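Dally-like protein (Drosophila melanogaster, PDB 3ODN) is probably a glypican-type cell-surface heparan sulfate proteoglycan, held to the membrane by a GPI anchor and linked to Hedgehog signaling, whose protein core is an alpha-helical bundle. Local coordinates at residues L91-S95 / V287-E291; Q98-F103 / L293-S298; Y148-T153 / Y165-S170; K191-A196 / A495-V501. The protein carries 2 engineered substitutions. All coordinates share one frame. Numbering follows the deposited sequence.

Interaction 1. Residues L91-S95 / V287-E291; sequences LLKES and VMVVE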
loop_
_atom_site.group_PDB
_atom_site.type_symbol
_atom_site.label_atom_id
_atom_site.label_comp_id
_atom_site.label_asym_id
_atom_site.label_seq_id
_atom_site.Cartn_x
_atom_site.Cartn_y
_atom_site.Cartn_z
ATOM N N LEU A 91 7.816 0.624 -16.136
ATOM C CA LEU A 91 7.365 -0.673 -16.645
ATOM C C LEU A 91 6.200 -0.485 -17.633
ATOM O O LEU A 91 6.156 -1.183 -18.643
ATOM C CB LEU A 91 6.935 -1.570 -15.462
ATOM C CG LEU A 91 6.184 -2.887 -15.756
ATOM C CD1 LEU A 91 7.147 -4.011 -16.109
ATOM C CD2 LEU A 91 5.301 -3.290 -14.571
ATOM N N LEU A 92 5.252 0.423 -17.305
ATOM C CA LEU A 92 4.077 0.711 -18.109
ATOM C C LEU A 92 4.455 1.479 -19.384
ATOM O O LEU A 92 3.829 1.257 -20.408
ATOM C CB LEU A 92 2.978 1.410 -17.275
ATOM C CG LEU A 92 1.548 1.615 -17.879
ATOM C CD1 LEU A 92 0.899 0.297 -18.338
ATOM C CD2 LEU A 92 0.639 2.288 -16.874
ATOM N N LYS A 93 5.533 2.305 -19.344
ATOM C CA LYS A 93 5.999 3.027 -20.521
ATOM C C LYS A 93 6.799 2.091 -21.426
ATOM O O LYS A 93 6.749 2.237 -22.645
ATOM C CB LYS A 93 6.792 4.286 -20.148
ATOM C CG LYS A 93 6.847 5.310 -21.308
ATOM C CD LYS A 93 7.342 6.714 -20.913
ATOM C CE LYS A 93 6.222 7.683 -20.583
ATOM N NZ LYS A 93 5.802 7.589 -19.154
ATOM N N GLU A 94 7.509 1.109 -20.823
ATOM C CA GLU A 94 8.277 0.067 -21.515
ATOM C C GLU A 94 7.300 -0.816 -22.313
ATOM O O GLU A 94 7.542 -1.076 -23.480
ATOM C CB GLU A 94 9.072 -0.777 -20.492
ATOM C CG GLU A 94 10.501 -1.094 -20.918
ATOM C CD GLU A 94 10.730 -2.266 -21.861
ATOM O OE1 GLU A 94 11.636 -2.163 -22.723
ATOM O OE2 GLU A 94 10.057 -3.311 -21.694
ATOM N N SER A 95 6.192 -1.228 -21.690
ATOM C CA SER A 95 5.114 -2.032 -22.263
ATOM C C SER A 95 4.451 -1.308 -23.445
ATOM O O SER A 95 4.250 -1.930 -24.480
ATOM C CB SER A 95 4.078 -2.359 -21.188
ATOM O OG SER A 95 2.924 -3.033 -21.669
ATOM N N VAL A 287 3.528 -7.507 -13.394
ATOM C CA VAL A 287 4.565 -7.678 -14.430
ATOM C C VAL A 287 4.118 -8.738 -15.416
ATOM O O VAL A 287 4.241 -8.515 -16.619
ATOM C CB VAL A 287 6.001 -7.940 -13.884
ATOM C CG1 VAL A 287 7.054 -7.776 -14.985
ATOM C CG2 VAL A 287 6.315 -7.034 -12.692
ATOM N N MET A 288 3.532 -9.849 -14.915
ATOM C CA MET A 288 2.992 -10.943 -15.741
ATOM C C MET A 288 1.752 -10.511 -16.572
ATOM O O MET A 288 1.334 -11.253 -17.469
ATOM C CB MET A 288 2.654 -12.198 -14.894
ATOM C CG MET A 288 3.859 -12.939 -14.274
ATOM S SD MET A 288 5.380 -13.129 -15.268
ATOM C CE MET A 288 4.755 -14.048 -16.723
ATOM N N VAL A 289 1.183 -9.313 -16.277
ATOM C CA VAL A 289 0.019 -8.754 -16.973
ATOM C C VAL A 289 0.466 -7.706 -18.004
ATOM O O VAL A 289 0.115 -7.814 -19.177
ATOM C CB VAL A 289 -1.068 -8.194 -15.995
ATOM C CG1 VAL A 289 -2.318 -7.736 -16.745
ATOM C CG2 VAL A 289 -1.454 -9.224 -14.947
ATOM N N VAL A 290 1.229 -6.699 -17.538
ATOM C CA VAL A 290 1.706 -5.544 -18.292
ATOM C C VAL A 290 2.864 -5.857 -19.243
ATOM O O VAL A 290 2.781 -5.470 -20.406
ATOM C CB VAL A 290 1.979 -4.336 -17.335
ATOM C CG1 VAL A 290 2.601 -3.144 -18.064
ATOM C CG2 VAL A 290 0.692 -3.898 -16.643
ATOM N N GLU A 291 3.954 -6.502 -18.760
ATOM C CA GLU A 291 5.097 -6.835 -19.614
ATOM C C GLU A 291 4.731 -7.669 -20.898
ATOM O O GLU A 291 5.135 -7.254 -21.989
ATOM C CB GLU A 291 6.292 -7.409 -18.820
ATOM C CG GLU A 291 7.337 -8.123 -19.671
ATOM C CD GLU A 291 8.781 -7.948 -19.246
ATOM O OE1 GLU A 291 9.065 -8.012 -18.026
ATOM O OE2 GLU A 291 9.637 -7.787 -20.145
#
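A small apolar contact sealed by one side-chain-to-backbone hydrogen bond joins the long helix 48-106 to the short helix 287-290 inside the all-helical glypican core. It illustrates how a very short helix can be fitted against a long one: 289 Å² is buried in all, and most of it falls on two residues. Val290 directs its CA-to-CB bond at the long helix and lies against two successive residues there, its CG1 3.8 Å from Leu92 CD1 and 4.3 Å from Leu91 CG. Leu91, pointing back across the gap, also reaches Val287, with Leu91 CD1 3.9 Å from Val287 CG1, so that the leucine touches residues spaced about one turn apart on the short helix. The polar element lies one turn further along helix 48-106, where Ser95 OG donates a hydrogen bond of 2.7 Å to Val290 O. This carbonyl lies in the short segment just before Glu291, and the serine hydroxyl gives it a partner from another helix. The backbones are correspondingly close, Ser95 CA and Glu291 CA being 5.5 Å apart. Other helices close in around the pair: Phe194 of helix 182-214 packs on both Leu92 and Val290, Phe122 of helix 115-131 meets Ser95, and helix 400-414 touches Leu91 through Leu401 and Val287 through Asp402.

Interaction 2. Residues Q98-F103 / L293-S298; sequences QFNSMF and LNIKIS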
loop_
_atom_site.group_PDB
_atom_site.type_symbol
_atom_site.label_atom_id
_atom_site.label_comp_id
_atom_site.label_asym_id
_atom_site.label_seq_id
_atom_site.Cartn_x
_atom_site.Cartn_y
_atom_site.Cartn_z
ATOM N N GLN A 98 7.071 -1.260 -26.458
ATOM C CA GLN A 98 7.214 -2.637 -26.932
ATOM C C GLN A 98 5.945 -3.106 -27.630
ATOM O O GLN A 98 6.043 -3.868 -28.585
ATOM C CB GLN A 98 7.532 -3.581 -25.756
ATOM C CG GLN A 98 9.015 -3.671 -25.423
ATOM C CD GLN A 98 9.411 -5.081 -25.058
ATOM O OE1 GLN A 98 8.911 -5.676 -24.094
ATOM N NE2 GLN A 98 10.325 -5.651 -25.827
ATOM N N PHE A 99 4.753 -2.687 -27.130
ATOM C CA PHE A 99 3.466 -3.035 -27.720
ATOM C C PHE A 99 3.386 -2.420 -29.114
ATOM O O PHE A 99 2.999 -3.105 -30.058
ATOM C CB PHE A 99 2.288 -2.528 -26.851
ATOM C CG PHE A 99 0.925 -3.023 -27.304
ATOM C CD1 PHE A 99 0.259 -4.014 -26.595
ATOM C CD2 PHE A 99 0.320 -2.503 -28.442
ATOM C CE1 PHE A 99 -0.973 -4.490 -27.027
ATOM C CE2 PHE A 99 -0.897 -2.993 -28.886
ATOM C CZ PHE A 99 -1.535 -3.988 -28.180
ATOM N N ASN A 100 3.729 -1.119 -29.222
ATOM C CA ASN A 100 3.684 -0.362 -30.462
ATOM C C ASN A 100 4.668 -0.907 -31.506
ATOM O O ASN A 100 4.286 -1.130 -32.662
ATOM C CB ASN A 100 3.883 1.135 -30.203
ATOM C CG ASN A 100 3.849 1.959 -31.476
ATOM O OD1 ASN A 100 4.870 2.172 -32.119
ATOM N ND2 ASN A 100 2.666 2.382 -31.907
ATOM N N SER A 101 5.921 -1.139 -31.083
ATOM C CA SER A 101 6.991 -1.668 -31.921
ATOM C C SER A 101 6.616 -3.043 -32.453
ATOM O O SER A 101 6.781 -3.278 -33.648
ATOM C CB SER A 101 8.305 -1.718 -31.147
ATOM O OG SER A 101 8.708 -0.410 -30.778
ATOM N N MET A 102 6.080 -3.936 -31.581
ATOM C CA MET A 102 5.651 -5.265 -32.007
ATOM C C MET A 102 4.500 -5.163 -32.992
ATOM O O MET A 102 4.504 -5.869 -33.998
ATOM C CB MET A 102 5.231 -6.138 -30.817
ATOM C CG MET A 102 4.763 -7.532 -31.236
ATOM S SD MET A 102 3.938 -8.492 -29.941
ATOM C CE MET A 102 5.366 -9.219 -29.122
ATOM N N PHE A 103 3.528 -4.286 -32.713
ATOM C CA PHE A 103 2.327 -4.156 -33.539
ATOM C C PHE A 103 2.534 -3.562 -34.941
ATOM O O PHE A 103 1.964 -4.097 -35.869
ATOM C CB PHE A 103 1.152 -3.601 -32.733
ATOM C CG PHE A 103 0.324 -4.623 -31.969
ATOM C CD1 PHE A 103 -1.051 -4.727 -32.178
ATOM C CD2 PHE A 103 0.919 -5.482 -31.041
ATOM C CE1 PHE A 103 -1.811 -5.681 -31.494
ATOM C CE2 PHE A 103 0.151 -6.424 -30.344
ATOM C CZ PHE A 103 -1.212 -6.515 -30.575
ATOM N N LEU A 293 1.776 -7.994 -22.352
ATOM C CA LEU A 293 0.450 -7.539 -22.774
ATOM C C LEU A 293 0.273 -7.571 -24.297
ATOM O O LEU A 293 -0.807 -7.937 -24.774
ATOM C CB LEU A 293 0.083 -6.170 -22.160
ATOM C CG LEU A 293 -1.359 -5.641 -22.355
ATOM C CD1 LEU A 293 -2.418 -6.690 -21.980
ATOM C CD2 LEU A 293 -1.575 -4.402 -21.518
ATOM N N ASN A 294 1.355 -7.293 -25.041
ATOM C CA ASN A 294 1.374 -7.345 -26.505
ATOM C C ASN A 294 1.112 -8.754 -27.050
ATOM O O ASN A 294 0.324 -8.891 -27.995
ATOM C CB ASN A 294 2.644 -6.718 -27.073
ATOM C CG ASN A 294 3.955 -7.234 -26.527
ATOM O OD1 ASN A 294 4.038 -8.262 -25.835
ATOM N ND2 ASN A 294 5.027 -6.542 -26.886
ATOM N N ILE A 295 1.689 -9.795 -26.367
ATOM C CA ILE A 295 1.546 -11.234 -26.645
ATOM C C ILE A 295 0.107 -11.684 -26.364
ATOM O O ILE A 295 -0.459 -12.412 -27.169
ATOM C CB ILE A 295 2.611 -12.080 -25.870
ATOM C CG1 ILE A 295 4.038 -11.816 -26.396
ATOM C CG2 ILE A 295 2.300 -13.589 -25.881
ATOM C CD1 ILE A 295 5.073 -11.509 -25.302
ATOM N N LYS A 296 -0.493 -11.239 -25.242
ATOM C CA LYS A 296 -1.879 -11.593 -24.872
ATOM C C LYS A 296 -2.891 -11.018 -25.878
ATOM O O LYS A 296 -3.876 -11.676 -26.195
ATOM C CB LYS A 296 -2.217 -11.109 -23.456
ATOM C CG LYS A 296 -1.392 -11.750 -22.350
ATOM C CD LYS A 296 -1.373 -10.838 -21.101
ATOM C CE LYS A 296 -1.043 -11.558 -19.815
ATOM N NZ LYS A 296 -2.208 -11.627 -18.881
ATOM N N ILE A 297 -2.644 -9.799 -26.378
ATOM C CA ILE A 297 -3.542 -9.156 -27.334
ATOM C C ILE A 297 -3.377 -9.739 -28.760
ATOM O O ILE A 297 -4.384 -9.937 -29.448
ATOM C CB ILE A 297 -3.583 -7.591 -27.177
ATOM C CG1 ILE A 297 -4.081 -7.222 -25.761
ATOM C CG2 ILE A 297 -4.446 -6.901 -28.279
ATOM C CD1 ILE A 297 -3.866 -5.870 -25.347
ATOM N N SER A 298 -2.130 -10.106 -29.159
ATOM C CA SER A 298 -1.856 -10.741 -30.463
ATOM C C SER A 298 -2.506 -12.141 -30.530
ATOM O O SER A 298 -3.030 -12.542 -31.576
ATOM C CB SER A 298 -0.353 -10.841 -30.719
ATOM O OG SER A 298 0.272 -11.800 -29.879
#
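Asn294 is the centre of this helix pair, with 100 Å² of its surface covered. Its side chain is a knob seated in a hole formed by Gln98, Phe99, Met102 and Phe103 of helix 48-106, and the axes of segments 98-103 and 293-298 pass 9.6 Å apart at a crossing angle of -44°. From the hole, Asn294 ND2 gives a weak hydrogen bond of 3.3 Å to Gln98 O, a carbonyl that already accepts the helical bond from Met102 N. Phe99 contributes 67 Å²: its CD1 lies 3.5 Å from Asn294 CA, and its CE1 approaches Ile297 CD1 at 3.6 Å from the ring edge. Met102, with 58 Å², lays its methyl group over the amide, CE being 3.5 Å from Asn294 ND2 and 4.0 Å from Ile295 CG1. Phe103 brings CE2 to 3.4 Å from Asn294 O. Beyond the pair, both phenylalanine rings also meet Phe118, placing them in a larger aromatic cluster. The example shows a polar knob in a largely apolar hole: shape and van der Waals contact carry the packing, while the amide obtains a weak bond to backbone on the opposite helix.

Interaction 3. Residues Y148-T153 / Y165-S170; sequences YQKMFT and YMRCVS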
loop_
_atom_site.group_PDB
_atom_site.type_symbol
_atom_site.label_atom_id
_atom_site.label_comp_id
_atom_site.label_asym_id
_atom_site.label_seq_id
_atom_site.Cartn_x
_atom_site.Cartn_y
_atom_site.Cartn_z
ATOM N N TYR A 148 -13.005 -6.120 -32.175
ATOM C CA TYR A 148 -13.822 -7.102 -32.900
ATOM C C TYR A 148 -14.561 -6.507 -34.114
ATOM O O TYR A 148 -14.627 -7.153 -35.164
ATOM C CB TYR A 148 -14.814 -7.753 -31.912
ATOM C CG TYR A 148 -15.981 -8.497 -32.522
ATOM C CD1 TYR A 148 -15.779 -9.604 -33.342
ATOM C CD2 TYR A 148 -17.291 -8.146 -32.215
ATOM C CE1 TYR A 148 -16.851 -10.316 -33.876
ATOM C CE2 TYR A 148 -18.372 -8.869 -32.719
ATOM C CZ TYR A 148 -18.149 -9.946 -33.559
ATOM O OH TYR A 148 -19.216 -10.651 -34.070
ATOM N N GLN A 149 -15.158 -5.308 -33.948
ATOM C CA GLN A 149 -15.922 -4.643 -35.004
ATOM C C GLN A 149 -15.024 -4.252 -36.157
ATOM O O GLN A 149 -15.363 -4.553 -37.310
ATOM C CB GLN A 149 -16.717 -3.447 -34.466
ATOM C CG GLN A 149 -18.135 -3.819 -34.026
ATOM C CD GLN A 149 -18.873 -2.607 -33.541
ATOM O OE1 GLN A 149 -19.334 -1.772 -34.323
ATOM N NE2 GLN A 149 -18.976 -2.465 -32.238
ATOM N N LYS A 150 -13.837 -3.675 -35.830
ATOM C CA LYS A 150 -12.801 -3.287 -36.786
ATOM C C LYS A 150 -12.315 -4.511 -37.548
ATOM O O LYS A 150 -12.211 -4.469 -38.769
ATOM C CB LYS A 150 -11.596 -2.648 -36.065
ATOM C CG LYS A 150 -11.859 -1.300 -35.414
ATOM C CD LYS A 150 -12.092 -0.159 -36.388
ATOM C CE LYS A 150 -11.988 1.162 -35.674
ATOM N NZ LYS A 150 -10.603 1.417 -35.195
ATOM N N MET A 151 -12.020 -5.596 -36.820
ATOM C CA MET A 151 -11.509 -6.841 -37.386
ATOM C C MET A 151 -12.527 -7.608 -38.211
ATOM O O MET A 151 -12.129 -8.246 -39.185
ATOM C CB MET A 151 -10.904 -7.731 -36.301
ATOM C CG MET A 151 -9.540 -7.281 -35.859
ATOM S SD MET A 151 -8.860 -8.379 -34.618
ATOM C CE MET A 151 -8.469 -9.816 -35.657
ATOM N N PHE A 152 -13.828 -7.553 -37.837
ATOM C CA PHE A 152 -14.867 -8.233 -38.605
ATOM C C PHE A 152 -14.967 -7.555 -39.970
ATOM O O PHE A 152 -14.915 -8.240 -40.995
ATOM C CB PHE A 152 -16.225 -8.244 -37.867
ATOM C CG PHE A 152 -17.333 -8.914 -38.654
ATOM C CD1 PHE A 152 -18.186 -8.168 -39.462
ATOM C CD2 PHE A 152 -17.475 -10.298 -38.648
ATOM C CE1 PHE A 152 -19.172 -8.791 -40.237
ATOM C CE2 PHE A 152 -18.471 -10.922 -39.416
ATOM C CZ PHE A 152 -19.313 -10.163 -40.202
ATOM N N THR A 153 -15.067 -6.208 -39.973
ATOM C CA THR A 153 -15.141 -5.389 -41.179
ATOM C C THR A 153 -13.944 -5.593 -42.095
ATOM O O THR A 153 -14.155 -5.874 -43.259
ATOM C CB THR A 153 -15.440 -3.920 -40.864
ATOM O OG1 THR A 153 -14.764 -3.513 -39.678
ATOM C CG2 THR A 153 -16.909 -3.665 -40.697
ATOM N N TYR A 165 -26.299 -2.832 -39.153
ATOM C CA TYR A 165 -25.677 -4.158 -39.225
ATOM C C TYR A 165 -24.605 -4.329 -38.137
ATOM O O TYR A 165 -24.680 -5.291 -37.376
ATOM C CB TYR A 165 -25.105 -4.484 -40.625
ATOM C CG TYR A 165 -24.873 -5.971 -40.829
ATOM C CD1 TYR A 165 -25.828 -6.767 -41.453
ATOM C CD2 TYR A 165 -23.716 -6.589 -40.358
ATOM C CE1 TYR A 165 -25.629 -8.136 -41.626
ATOM C CE2 TYR A 165 -23.517 -7.961 -40.501
ATOM C CZ TYR A 165 -24.478 -8.732 -41.129
ATOM O OH TYR A 165 -24.282 -10.083 -41.284
ATOM N N MET A 166 -23.640 -3.386 -38.052
ATOM C CA MET A 166 -22.544 -3.419 -37.081
ATOM C C MET A 166 -22.978 -3.411 -35.611
ATOM O O MET A 166 -22.274 -3.980 -34.781
ATOM C CB MET A 166 -21.459 -2.377 -37.394
ATOM C CG MET A 166 -20.671 -2.668 -38.690
ATOM S SD MET A 166 -20.149 -4.397 -38.977
ATOM C CE MET A 166 -18.890 -4.594 -37.712
ATOM N N ARG A 167 -24.168 -2.832 -35.309
ATOM C CA ARG A 167 -24.759 -2.806 -33.970
ATOM C C ARG A 167 -25.181 -4.220 -33.559
ATOM O O ARG A 167 -25.020 -4.582 -32.391
ATOM C CB ARG A 167 -25.963 -1.853 -33.919
ATOM C CG ARG A 167 -25.642 -0.490 -33.320
ATOM C CD ARG A 167 -26.881 0.375 -33.151
ATOM N NE ARG A 167 -27.082 1.277 -34.290
ATOM C CZ ARG A 167 -28.170 1.297 -35.057
ATOM N NH1 ARG A 167 -29.180 0.469 -34.813
ATOM N NH2 ARG A 167 -28.257 2.148 -36.070
ATOM N N CYS A 168 -25.703 -5.019 -34.528
ATOM C CA CYS A 168 -26.132 -6.418 -34.345
ATOM C C CYS A 168 -24.912 -7.297 -34.044
ATOM O O CYS A 168 -24.980 -8.194 -33.202
ATOM C CB CYS A 168 -26.891 -6.911 -35.579
ATOM S SG CYS A 168 -27.161 -8.708 -35.636
ATOM N N VAL A 169 -23.797 -7.014 -34.749
ATOM C CA VAL A 169 -22.498 -7.685 -34.636
ATOM C C VAL A 169 -21.965 -7.550 -33.194
ATOM O O VAL A 169 -21.617 -8.569 -32.596
ATOM C CB VAL A 169 -21.515 -7.168 -35.728
ATOM C CG1 VAL A 169 -20.136 -7.795 -35.598
ATOM C CG2 VAL A 169 -22.075 -7.416 -37.128
ATOM N N SER A 170 -21.986 -6.314 -32.627
ATOM C CA SER A 170 -21.546 -6.017 -31.253
ATOM C C SER A 170 -22.463 -6.625 -30.185
ATOM O O SER A 170 -21.962 -7.107 -29.169
ATOM C CB SER A 170 -21.388 -4.516 -31.029
ATOM O OG SER A 170 -22.578 -3.807 -31.333
#
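Two helices that follow each other in the chain meet here without a single hydrogen bond between the segments, and a methionine takes the central place. The short axes of 148-153 and 165-170 have a closest approach of 10.4 Å and an angle of 121°, so the consecutive helices cross obliquely rather than lying antiparallel side by side, and the contact buries 381 Å². Met166 has 86 Å² covered. Its CE reaches three residues of helix 136-155, lying 3.6 Å from Gln149 O, 3.7 Å from Thr153 CG2 and 4.0 Å from Phe152 CD1. The sulfur joins in, Met166 SD standing 5.5 Å from the centroid of the Phe152 ring in an oblique Met-aromatic contact. One turn on, Val169 fits against both aromatic residues, with its CG1 3.5 Å from Tyr148 CE2 and 4.3 Å from Phe152 CG, while Val169 O lies at the edge of the tyrosine ring, 3.3 Å from Tyr148 CE2. Where the backbones draw nearest, Gln149 NE2 comes within 3.4 Å of Ser170 CB. Helix 308-318 packs against the same pair of helices, Val315 touching Tyr148, Phe152 and Val169. The Cys168–Cys319 disulfide and a hydrogen bond from Tyr165 to Gly320 tie helix 163-176 to the residues just after helix 308-318, and Phe304 of helix 293-306 reaches Phe152 as well.

Interaction 4. Residues K191-A196 / A495-V501; sequences KRSFVA and AYNGQDV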
loop_
_atom_site.group_PDB
_atom_site.type_symbol
_atom_site.label_atom_id
_atom_site.label_comp_id
_atom_site.label_asym_id
_atom_site.label_seq_id
_atom_site.Cartn_x
_atom_site.Cartn_y
_atom_site.Cartn_z
ATOM N N LYS A 191 -7.864 -5.541 -13.940
ATOM C CA LYS A 191 -8.563 -4.934 -12.810
ATOM C C LYS A 191 -7.849 -5.304 -11.493
ATOM O O LYS A 191 -7.390 -4.420 -10.795
ATOM C CB LYS A 191 -10.051 -5.372 -12.784
ATOM C CG LYS A 191 -10.896 -4.667 -11.706
ATOM C CD LYS A 191 -11.597 -5.664 -10.815
ATOM C CE LYS A 191 -12.012 -5.081 -9.482
ATOM N NZ LYS A 191 -13.453 -5.331 -9.179
ATOM N N ARG A 192 -7.677 -6.594 -11.205
ATOM C CA ARG A 192 -7.066 -7.049 -9.948
ATOM C C ARG A 192 -5.652 -6.585 -9.712
ATOM O O ARG A 192 -5.340 -6.132 -8.610
ATOM C CB ARG A 192 -7.239 -8.564 -9.751
ATOM C CG ARG A 192 -8.719 -9.005 -9.695
ATOM C CD ARG A 192 -8.833 -10.385 -9.100
ATOM N NE ARG A 192 -10.114 -11.046 -9.355
ATOM C CZ ARG A 192 -10.268 -12.366 -9.379
ATOM N NH1 ARG A 192 -9.231 -13.169 -9.166
ATOM N NH2 ARG A 192 -11.456 -12.897 -9.636
ATOM N N SER A 193 -4.809 -6.603 -10.764
ATOM C CA SER A 193 -3.406 -6.187 -10.643
ATOM C C SER A 193 -3.228 -4.676 -10.610
ATOM O O SER A 193 -2.402 -4.225 -9.845
ATOM C CB SER A 193 -2.540 -6.856 -11.706
ATOM O OG SER A 193 -3.057 -6.617 -13.002
ATOM N N PHE A 194 -4.029 -3.893 -11.383
ATOM C CA PHE A 194 -3.972 -2.434 -11.395
ATOM C C PHE A 194 -4.506 -1.829 -10.092
ATOM O O PHE A 194 -3.883 -0.929 -9.513
ATOM C CB PHE A 194 -4.643 -1.851 -12.653
ATOM C CG PHE A 194 -3.706 -1.702 -13.847
ATOM C CD1 PHE A 194 -3.440 -2.779 -14.683
ATOM C CD2 PHE A 194 -3.096 -0.479 -14.129
ATOM C CE1 PHE A 194 -2.571 -2.647 -15.760
ATOM C CE2 PHE A 194 -2.219 -0.351 -15.207
ATOM C CZ PHE A 194 -1.968 -1.437 -16.022
ATOM N N VAL A 195 -5.606 -2.377 -9.586
ATOM C CA VAL A 195 -6.232 -1.954 -8.326
ATOM C C VAL A 195 -5.296 -2.226 -7.163
ATOM O O VAL A 195 -5.055 -1.330 -6.357
ATOM C CB VAL A 195 -7.684 -2.522 -8.138
ATOM C CG1 VAL A 195 -8.280 -2.140 -6.783
ATOM C CG2 VAL A 195 -8.615 -2.045 -9.260
ATOM N N ALA A 196 -4.719 -3.422 -7.106
ATOM C CA ALA A 196 -3.797 -3.805 -6.035
ATOM C C ALA A 196 -2.460 -3.049 -6.086
ATOM O O ALA A 196 -1.904 -2.760 -5.029
ATOM C CB ALA A 196 -3.564 -5.311 -6.059
ATOM N N ALA A 495 -8.501 -4.513 -2.208
ATOM C CA ALA A 495 -7.447 -4.821 -3.163
ATOM C C ALA A 495 -7.027 -6.262 -3.015
ATOM O O ALA A 495 -6.811 -6.914 -4.016
ATOM C CB ALA A 495 -6.233 -3.901 -2.958
ATOM N N TYR A 496 -6.910 -6.784 -1.786
ATOM C CA TYR A 496 -6.508 -8.183 -1.684
ATOM C C TYR A 496 -7.616 -9.159 -1.985
ATOM O O TYR A 496 -7.341 -10.294 -2.374
ATOM C CB TYR A 496 -5.596 -8.531 -0.489
ATOM C CG TYR A 496 -6.214 -8.538 0.896
ATOM C CD1 TYR A 496 -7.195 -9.473 1.241
ATOM C CD2 TYR A 496 -5.666 -7.772 1.925
ATOM C CE1 TYR A 496 -7.717 -9.532 2.539
ATOM C CE2 TYR A 496 -6.174 -7.826 3.223
ATOM C CZ TYR A 496 -7.204 -8.701 3.525
ATOM O OH TYR A 496 -7.657 -8.784 4.822
ATOM N N ASN A 497 -8.865 -8.692 -1.918
ATOM C CA ASN A 497 -10.016 -9.532 -2.252
ATOM C C ASN A 497 -10.403 -9.428 -3.728
ATOM O O ASN A 497 -11.342 -10.100 -4.153
ATOM C CB ASN A 497 -11.189 -9.195 -1.350
ATOM C CG ASN A 497 -10.966 -9.569 0.094
ATOM O OD1 ASN A 497 -10.617 -10.712 0.431
ATOM N ND2 ASN A 497 -11.235 -8.632 0.991
ATOM N N GLY A 498 -9.676 -8.615 -4.499
ATOM C CA GLY A 498 -9.967 -8.378 -5.917
ATOM C C GLY A 498 -11.218 -7.548 -6.137
ATOM O O GLY A 498 -11.835 -7.641 -7.202
ATOM N N GLN A 499 -11.635 -6.758 -5.122
ATOM C CA GLN A 499 -12.831 -5.908 -5.160
ATOM C C GLN A 499 -12.406 -4.494 -5.519
ATOM O O GLN A 499 -11.206 -4.193 -5.586
ATOM C CB GLN A 499 -13.555 -5.878 -3.805
ATOM C CG GLN A 499 -13.989 -7.222 -3.236
ATOM C CD GLN A 499 -14.436 -7.069 -1.802
ATOM O OE1 GLN A 499 -15.619 -6.943 -1.509
ATOM N NE2 GLN A 499 -13.500 -7.031 -0.869
ATOM N N ASP A 500 -13.398 -3.626 -5.735
ATOM C CA ASP A 500 -13.259 -2.232 -6.127
ATOM C C ASP A 500 -12.823 -1.358 -4.970
ATOM O O ASP A 500 -13.258 -1.569 -3.840
ATOM C CB ASP A 500 -14.584 -1.700 -6.718
ATOM C CG ASP A 500 -14.939 -2.235 -8.098
ATOM O OD1 ASP A 500 -16.134 -2.569 -8.318
ATOM O OD2 ASP A 500 -14.042 -2.251 -8.983
ATOM N N VAL A 501 -11.986 -0.359 -5.270
ATOM C CA VAL A 501 -11.475 0.621 -4.321
ATOM C C VAL A 501 -11.921 2.001 -4.813
ATOM O O VAL A 501 -11.677 2.337 -5.975
ATOM C CB VAL A 501 -9.931 0.503 -4.160
ATOM C CG1 VAL A 501 -9.374 1.614 -3.283
ATOM C CG2 VAL A 501 -9.536 -0.861 -3.603
#
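Apolar packing, a helix terminus and one ion pair combine where helix 182-214 meets the end of helix 479-496. The apolar part is built from alanine and valine side chains: Ala196 CB lies 4.3 Å from Ala495 CB, and Val195 CG1 is 3.7 Å from Val501 CG2, so the chain is gripped both before and after it leaves the helix. Between these points Gly498 closes the helix with a Schellman motif at positive phi. Its CA comes 3.9 Å from Arg192 CD, and a beta carbon there would collide with that atom, so the glycine suits both the turn and the close approach. The charged part is a salt bridge between Lys191 NZ and Asp500 OD2 at 3.1 Å, weak as a hydrogen bond; Lys191 CE also passes 3.4 Å from Gly498 O. Alanine and glycine thus permit intimate backbone packing, while the lysine reaches past the Gly498 carbonyl to Asp500 and adds an electrostatic link at the more exposed margin.

In the fold
Three of the four contacts form a connected region of the helical core. Interactions 1 and 2 share helix 48-106 and have centres about 11 Å apart; the chain passes directly from helix 287-290 to helix 293-306, and Met288 O lies 3.4 Å from Lys296 CE. Interaction 4, centred about 17 Å from interaction 1, joins it through Phe194, whose CE1 is 3.6 Å from Val290 CG2. The segments of interactions 1, 2 and 4 alternate along the sequence, so distant parts of the chain interlock. Interaction 3 stands apart: it is a local contact between consecutive helices, nested within the loops closed by interactions 1 and 2, its nearest atoms about 7 Å from interaction 2.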